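Local atomic coordinates of uncharacterized protein MJ1062 (Methanocaldococcus jannaschii, PDB entry 3EO4), a protein that is uncharacterised but probably transfers acyl groups, this chain being the GNAT-type acetyltransferase domain that forms the C-terminal part of a longer protein. Residues E51-S54 with W55-S58; K140-S144 with L145-K149. One frame throughout, in Å; residues are numbered along the deposited sequence.

Contact 1 of 2, residues E51-S54 with W55-S58; sequences EHYS and WWMS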
ATOM      1  N   GLU A  51     -15.281  -4.125  -3.230  1.00 16.84           N
ATOM      2  CA  GLU A  51     -14.892  -5.539  -3.264  1.00 17.58           C
ATOM      3  C   GLU A  51     -14.051  -5.926  -2.046  1.00 17.67           C
ATOM      4  O   GLU A  51     -14.260  -6.961  -1.421  1.00 17.60           O
ATOM      5  CB  GLU A  51     -14.042  -5.836  -4.496  1.00 18.24           C
ATOM      6  CG  GLU A  51     -14.664  -5.483  -5.841  1.00 19.82           C
ATOM      7  CD  GLU A  51     -13.635  -5.501  -6.985  1.00 24.43           C
ATOM      8  OE1 GLU A  51     -12.392  -5.421  -6.732  1.00 22.77           O
ATOM      9  OE2 GLU A  51     -14.089  -5.569  -8.160  1.00 28.23           O
ATOM     10  N   HIS A  52     -13.076  -5.091  -1.741  1.00 17.07           N
ATOM     11  CA  HIS A  52     -12.228  -5.319  -0.598  1.00 17.13           C
ATOM     12  C   HIS A  52     -13.020  -5.340   0.718  1.00 16.44           C
ATOM     13  O   HIS A  52     -12.769  -6.173   1.596  1.00 16.04           O
ATOM     14  CB  HIS A  52     -11.159  -4.239  -0.566  1.00 16.79           C
ATOM     15  CG  HIS A  52     -10.127  -4.443   0.489  1.00 17.52           C
ATOM     16  ND1 HIS A  52      -9.331  -5.565   0.544  1.00 18.48           N
ATOM     17  CD2 HIS A  52      -9.740  -3.653   1.517  1.00 18.00           C
ATOM     18  CE1 HIS A  52      -8.511  -5.469   1.573  1.00 17.32           C
ATOM     19  NE2 HIS A  52      -8.733  -4.313   2.177  1.00 18.22           N
ATOM     20  N   TYR A  53     -13.953  -4.408   0.850  1.00 16.35           N
ATOM     21  CA  TYR A  53     -14.682  -4.247   2.094  1.00 16.73           C
ATOM     22  C   TYR A  53     -15.755  -5.326   2.231  1.00 17.23           C
ATOM     23  O   TYR A  53     -16.058  -5.797   3.328  1.00 16.94           O
ATOM     24  CB  TYR A  53     -15.296  -2.837   2.183  1.00 16.85           C
ATOM     25  CG  TYR A  53     -15.763  -2.488   3.573  1.00 15.98           C
ATOM     26  CD1 TYR A  53     -14.832  -2.341   4.601  1.00 17.14           C
ATOM     27  CD2 TYR A  53     -17.119  -2.349   3.875  1.00 15.32           C
ATOM     28  CE1 TYR A  53     -15.218  -2.037   5.879  1.00 16.41           C
ATOM     29  CE2 TYR A  53     -17.525  -2.045   5.172  1.00 16.50           C
ATOM     30  CZ  TYR A  53     -16.544  -1.891   6.168  1.00 17.27           C
ATOM     31  OH  TYR A  53     -16.856  -1.593   7.472  1.00 19.24           O
ATOM     32  N   SER A  54     -16.321  -5.733   1.103  1.00 18.03           N
ATOM     33  CA  SER A  54     -17.271  -6.841   1.105  1.00 18.89           C
ATOM     34  C   SER A  54     -16.561  -8.154   1.495  1.00 19.35           C
ATOM     35  O   SER A  54     -17.137  -8.964   2.224  1.00 19.49           O
ATOM     36  CB  SER A  54     -17.984  -6.921  -0.238  1.00 18.56           C
ATOM     37  OG  SER A  54     -18.524  -8.199  -0.450  1.00 22.63           O
ATOM     38  N   TRP A  55     -15.307  -8.344   1.062  1.00 18.97           N
ATOM     39  CA  TRP A  55     -14.482  -9.450   1.571  1.00 19.25           C
ATOM     40  C   TRP A  55     -14.391  -9.383   3.099  1.00 19.76           C
ATOM     41  O   TRP A  55     -14.646 -10.362   3.795  1.00 20.45           O
ATOM     42  CB  TRP A  55     -13.073  -9.455   0.941  1.00 18.99           C
ATOM     43  CG  TRP A  55     -12.090 -10.312   1.691  1.00 19.02           C
ATOM     44  CD1 TRP A  55     -11.956 -11.656   1.599  1.00 19.54           C
ATOM     45  CD2 TRP A  55     -11.104  -9.876   2.671  1.00 19.89           C
ATOM     46  NE1 TRP A  55     -10.957 -12.101   2.455  1.00 19.80           N
ATOM     47  CE2 TRP A  55     -10.430 -11.031   3.130  1.00 18.29           C
ATOM     48  CE3 TRP A  55     -10.750  -8.632   3.214  1.00 18.52           C
ATOM     49  CZ2 TRP A  55      -9.419 -10.979   4.092  1.00 19.74           C
ATOM     50  CZ3 TRP A  55      -9.737  -8.575   4.186  1.00 16.98           C
ATOM     51  CH2 TRP A  55      -9.084  -9.741   4.614  1.00 20.59           C
ATOM     52  N   TRP A  56     -14.065  -8.209   3.613  1.00 20.56           N
ATOM     53  CA  TRP A  56     -13.822  -8.000   5.035  1.00 21.15           C
ATOM     54  C   TRP A  56     -15.053  -8.287   5.897  1.00 21.96           C
ATOM     55  O   TRP A  56     -14.937  -8.919   6.951  1.00 21.95           O
ATOM     56  CB  TRP A  56     -13.312  -6.577   5.255  1.00 20.72           C
ATOM     57  CG  TRP A  56     -13.353  -6.121   6.658  1.00 20.82           C
ATOM     58  CD1 TRP A  56     -14.261  -5.277   7.217  1.00 20.71           C
ATOM     59  CD2 TRP A  56     -12.428  -6.459   7.694  1.00 20.29           C
ATOM     60  NE1 TRP A  56     -13.963  -5.066   8.539  1.00 20.32           N
ATOM     61  CE2 TRP A  56     -12.840  -5.784   8.858  1.00 19.84           C
ATOM     62  CE3 TRP A  56     -11.286  -7.266   7.749  1.00 20.18           C
ATOM     63  CZ2 TRP A  56     -12.154  -5.898  10.074  1.00 20.00           C
ATOM     64  CZ3 TRP A  56     -10.601  -7.375   8.968  1.00 19.47           C
ATOM     65  CH2 TRP A  56     -11.032  -6.692  10.099  1.00 18.42           C
HETATM   66  N   MSE A  57     -16.219  -7.825   5.445  1.00 22.65           N
HETATM   67  CA  MSE A  57     -17.473  -8.109   6.126  1.00 24.31           C
HETATM   68  C   MSE A  57     -17.946  -9.548   5.893  1.00 23.82           C
HETATM   69  O   MSE A  57     -18.856 -10.008   6.568  1.00 24.01           O
HETATM   70  CB  MSE A  57     -18.572  -7.117   5.696  1.00 25.43           C
HETATM   71  CG  MSE A  57     -18.230  -5.635   5.957  1.00 30.02           C
HETATM   72 SE   MSE A  57     -17.948  -5.236   7.887  0.80 42.33          SE
HETATM   73  CE  MSE A  57     -19.860  -5.185   8.411  1.00 37.22           C
ATOM     74  N   SER A  58     -17.339 -10.244   4.933  1.00 23.41           N
ATOM     75  CA  SER A  58     -17.737 -11.612   4.594  1.00 23.18           C
ATOM     76  C   SER A  58     -16.929 -12.694   5.313  1.00 23.16           C
ATOM     77  O   SER A  58     -17.308 -13.871   5.259  1.00 22.17           O
ATOM     78  CB  SER A  58     -17.596 -11.850   3.091  1.00 23.28           C
ATOM     79  OG  SER A  58     -18.845 -11.724   2.429  1.00 24.91           O
TER
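M57 CG, of a selenomethionine in this structure, lies over one face of the Y53 ring in a CH-pi contact, 4.2 Å from the centroid of that ring; the W49 ring of the same helix also meets Y53, planes at about 20°. Bends at chi2 and chi3 carry the selenium toward the phenol end: M57 SE stands 4.6 Å from the Y53 centroid, oblique to the ring, a Met-aromatic contact, with Y53 OH also close. On the W56 side, Y53 CE1 comes within 3.6 Å of W56 CD1, and the Y53 ring and the five-membered ring of W56 are inclined at 32°. Y53 reaches both partners because its CG is anti to the backbone N (chi1 -166°), beside the carbonyl carbon. The W55 indole has H52 O at its edge, in plane; its six-membered ring runs nearly parallel to the H52 imidazole, but the two are slid apart and barely overlap. Beneath run i to i+4 bonds of helix 49-58, including M57 N to Y53 O at 2.9 Å. H52 NE2 bonds to L24 O of helix 24-31, and Y53 also packs on T74 of the second subunit. An alanine in place of the tyrosine would remove the ring that M57 CG and W56 CD1 rest on, and is likely to leave the selenomethionine freer to turn. Along this surface helix the contact rests on backbone hydrogen bonds and on CH-pi, aromatic and selenium contacts, with no salt bridge between the segments.

Contact 2 of 2, residues K140-S144 with L145-K149; sequences KLFES and LGFKK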
ATOM      1  N   LYS A 140       9.448 -21.510  -3.141  1.00 16.92           N
ATOM      2  CA  LYS A 140      10.649 -21.701  -2.319  1.00 17.22           C
ATOM      3  C   LYS A 140      10.383 -21.536  -0.836  1.00 16.44           C
ATOM      4  O   LYS A 140      10.912 -22.285  -0.020  1.00 16.96           O
ATOM      5  CB  LYS A 140      11.724 -20.709  -2.724  1.00 17.34           C
ATOM      6  CG  LYS A 140      12.323 -21.081  -4.029  1.00 21.38           C
ATOM      7  CD  LYS A 140      13.338 -20.069  -4.460  1.00 26.62           C
ATOM      8  CE  LYS A 140      14.139 -20.613  -5.636  1.00 27.96           C
ATOM      9  NZ  LYS A 140      15.446 -19.921  -5.650  1.00 31.63           N
ATOM     10  N   LEU A 141       9.572 -20.545  -0.501  1.00 16.18           N
ATOM     11  CA  LEU A 141       9.142 -20.313   0.876  1.00 16.34           C
ATOM     12  C   LEU A 141       8.526 -21.576   1.499  1.00 16.46           C
ATOM     13  O   LEU A 141       8.987 -22.047   2.541  1.00 16.84           O
ATOM     14  CB  LEU A 141       8.154 -19.117   0.941  1.00 16.15           C
ATOM     15  CG  LEU A 141       7.660 -18.470   2.256  1.00 15.45           C
ATOM     16  CD1 LEU A 141       6.808 -17.281   1.918  1.00 16.81           C
ATOM     17  CD2 LEU A 141       6.874 -19.413   3.171  1.00 15.49           C
ATOM     18  N   PHE A 142       7.492 -22.118   0.865  1.00 16.71           N
ATOM     19  CA  PHE A 142       6.738 -23.230   1.458  1.00 16.93           C
ATOM     20  C   PHE A 142       7.497 -24.551   1.431  1.00 16.45           C
ATOM     21  O   PHE A 142       7.453 -25.317   2.411  1.00 15.36           O
ATOM     22  CB  PHE A 142       5.361 -23.375   0.803  1.00 17.05           C
ATOM     23  CG  PHE A 142       4.378 -22.317   1.233  1.00 19.20           C
ATOM     24  CD1 PHE A 142       3.713 -22.421   2.453  1.00 19.63           C
ATOM     25  CD2 PHE A 142       4.129 -21.201   0.420  1.00 20.69           C
ATOM     26  CE1 PHE A 142       2.792 -21.442   2.849  1.00 20.33           C
ATOM     27  CE2 PHE A 142       3.236 -20.217   0.806  1.00 20.15           C
ATOM     28  CZ  PHE A 142       2.571 -20.325   2.011  1.00 21.15           C
ATOM     29  N   GLU A 143       8.223 -24.797   0.340  1.00 15.37           N
ATOM     30  CA  GLU A 143       9.123 -25.950   0.304  1.00 15.61           C
ATOM     31  C   GLU A 143      10.250 -25.839   1.355  1.00 15.31           C
ATOM     32  O   GLU A 143      10.704 -26.847   1.883  1.00 16.12           O
ATOM     33  CB  GLU A 143       9.683 -26.197  -1.105  1.00 15.41           C
ATOM     34  CG  GLU A 143       8.582 -26.498  -2.172  1.00 18.85           C
ATOM     35  CD  GLU A 143       9.138 -27.029  -3.483  1.00 22.52           C
ATOM     36  OE1 GLU A 143      10.290 -26.694  -3.827  1.00 22.08           O
ATOM     37  OE2 GLU A 143       8.416 -27.782  -4.180  1.00 26.72           O
ATOM     38  N   SER A 144      10.697 -24.639   1.693  1.00 14.94           N
ATOM     39  CA  SER A 144      11.711 -24.547   2.763  1.00 14.69           C
ATOM     40  C   SER A 144      11.114 -24.983   4.119  1.00 14.34           C
ATOM     41  O   SER A 144      11.827 -25.334   5.044  1.00 15.05           O
ATOM     42  CB  SER A 144      12.320 -23.149   2.847  1.00 14.16           C
ATOM     43  OG  SER A 144      11.484 -22.294   3.608  1.00 14.23           O
ATOM     44  N   LEU A 145       9.798 -24.990   4.212  1.00 13.51           N
ATOM     45  CA  LEU A 145       9.110 -25.433   5.427  1.00 13.70           C
ATOM     46  C   LEU A 145       8.563 -26.848   5.304  1.00 13.64           C
ATOM     47  O   LEU A 145       7.769 -27.292   6.143  1.00 14.39           O
ATOM     48  CB  LEU A 145       7.981 -24.469   5.809  1.00 12.70           C
ATOM     49  CG  LEU A 145       8.393 -23.046   6.170  1.00 14.69           C
ATOM     50  CD1 LEU A 145       7.162 -22.135   6.231  1.00 16.53           C
ATOM     51  CD2 LEU A 145       9.220 -22.983   7.465  1.00 11.96           C
ATOM     52  N   GLY A 146       8.991 -27.562   4.273  1.00 12.84           N
ATOM     53  CA  GLY A 146       8.611 -28.941   4.152  1.00 13.00           C
ATOM     54  C   GLY A 146       7.307 -29.227   3.416  1.00 12.69           C
ATOM     55  O   GLY A 146       6.898 -30.367   3.373  1.00 12.21           O
ATOM     56  N   PHE A 147       6.658 -28.202   2.862  1.00 13.26           N
ATOM     57  CA  PHE A 147       5.478 -28.390   1.989  1.00 14.96           C
ATOM     58  C   PHE A 147       5.879 -29.112   0.708  1.00 15.61           C
ATOM     59  O   PHE A 147       6.986 -28.915   0.185  1.00 16.36           O
ATOM     60  CB  PHE A 147       4.820 -27.072   1.589  1.00 13.64           C
ATOM     61  CG  PHE A 147       4.031 -26.406   2.695  1.00 14.70           C
ATOM     62  CD1 PHE A 147       2.635 -26.302   2.605  1.00 10.17           C
ATOM     63  CD2 PHE A 147       4.687 -25.836   3.808  1.00 11.79           C
ATOM     64  CE1 PHE A 147       1.899 -25.641   3.614  1.00 12.74           C
ATOM     65  CE2 PHE A 147       3.947 -25.180   4.846  1.00 13.35           C
ATOM     66  CZ  PHE A 147       2.562 -25.083   4.745  1.00 10.39           C
ATOM     67  N   LYS A 148       4.944 -29.903   0.196  1.00 16.86           N
ATOM     68  CA  LYS A 148       5.164 -30.804  -0.945  1.00 17.96           C
ATOM     69  C   LYS A 148       4.070 -30.574  -1.953  1.00 18.31           C
ATOM     70  O   LYS A 148       2.899 -30.593  -1.589  1.00 18.22           O
ATOM     71  CB  LYS A 148       5.062 -32.233  -0.440  1.00 17.43           C
ATOM     72  CG  LYS A 148       5.262 -33.308  -1.456  1.00 21.93           C
ATOM     73  CD  LYS A 148       5.382 -34.638  -0.741  1.00 25.05           C
ATOM     74  CE  LYS A 148       4.147 -35.462  -0.939  1.00 27.27           C
ATOM     75  NZ  LYS A 148       4.307 -36.155  -2.249  1.00 29.51           N
ATOM     76  N   LYS A 149       4.442 -30.346  -3.210  1.00 18.70           N
ATOM     77  CA  LYS A 149       3.456 -30.253  -4.277  1.00 20.38           C
ATOM     78  C   LYS A 149       2.629 -31.523  -4.281  1.00 20.82           C
ATOM     79  O   LYS A 149       3.166 -32.617  -4.387  1.00 21.01           O
ATOM     80  CB  LYS A 149       4.112 -30.055  -5.654  1.00 19.50           C
ATOM     81  CG  LYS A 149       3.121 -29.580  -6.711  1.00 21.20           C
ATOM     82  CD  LYS A 149       3.700 -29.675  -8.128  1.00 22.19           C
ATOM     83  CE  LYS A 149       4.540 -28.474  -8.422  1.00 23.96           C
ATOM     84  NZ  LYS A 149       5.695 -28.896  -9.247  1.00 27.16           N
TER
HETATM   85  O   HOH W   1       7.021 -30.102  -4.022  1.00  7.04           O
HETATM   86  O   HOH W   2       7.403 -27.425  -6.616  1.00 29.10           O
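F142 O takes two backbone N-H groups from beyond the helix: F147 N at 3.0 Å and L145 N, which arrive from opposite faces of the carbonyl plane. One residue on, G146 N bonds to E143 O at 3.0 Å with an N-H...O angle of 162°, although the donor stands well above the carbonyl plane. Together, F147 N to F142 O and G146 N to E143 O form the Schellman motif that ends helix 136-144. G146 is its C-prime residue, with positive phi; a side chain here would jam against the carbonyl O of L145. S144 OG donates to L141 O at 2.7 Å and also bonds to R109 NE of helix 107-121. L141 O also takes weak bonds from S144 N and L145 N. Further out, two waters each donate to E143 OE2. One accepts from K149 N at 2.7 Å; the other accepts weakly from K149 NZ, so that carboxylate and ammonium group are linked through water rather than directly.

In the packing, F142 and F147 form a T-shaped pair with planes at 74°. F142 CG lies anti to the carbonyl carbon (chi1 -75°), which brings the ring edge to F147: CD1 sits over the centre of the F147 face, 3.7 Å from F147 CE2. L141 CD2 lies over one face of F142 and meets L145 CD1 at 4.1 Å, the two leucines running side by side.

F142 fits against A129 and I131 of strand 126-132, and F147 against Y160 and V162 of strand 157-163. L141, F142 and L145 all touch V112 of helix 107-121. The chain thus turns sharply out of helix 136-144 into edge strand 148-150, whose K148 pairs by backbone hydrogen bonds with E161 of the neighbouring strand.

In the fold
The two contacts lie on opposite sides of the chain's centre, their own centres about 30 Å apart, within one GNAT domain but with no element in common. Contact 1 is a surface stretch of helix 49-58, where regular helical bonding carries H52, Y53 and W56 against helix 24-31, with W55 touching a loop and Y53 the second subunit. Contact 2 is partly buried and marks a change of structure, from helix 136-144 to strand 148-150 of the three-stranded sheet. Its polar chemistry is that of a helix end, with water bridges besides, and its two buried phenylalanines face the sheet, whereas contact 1 has H52 as its buried residue.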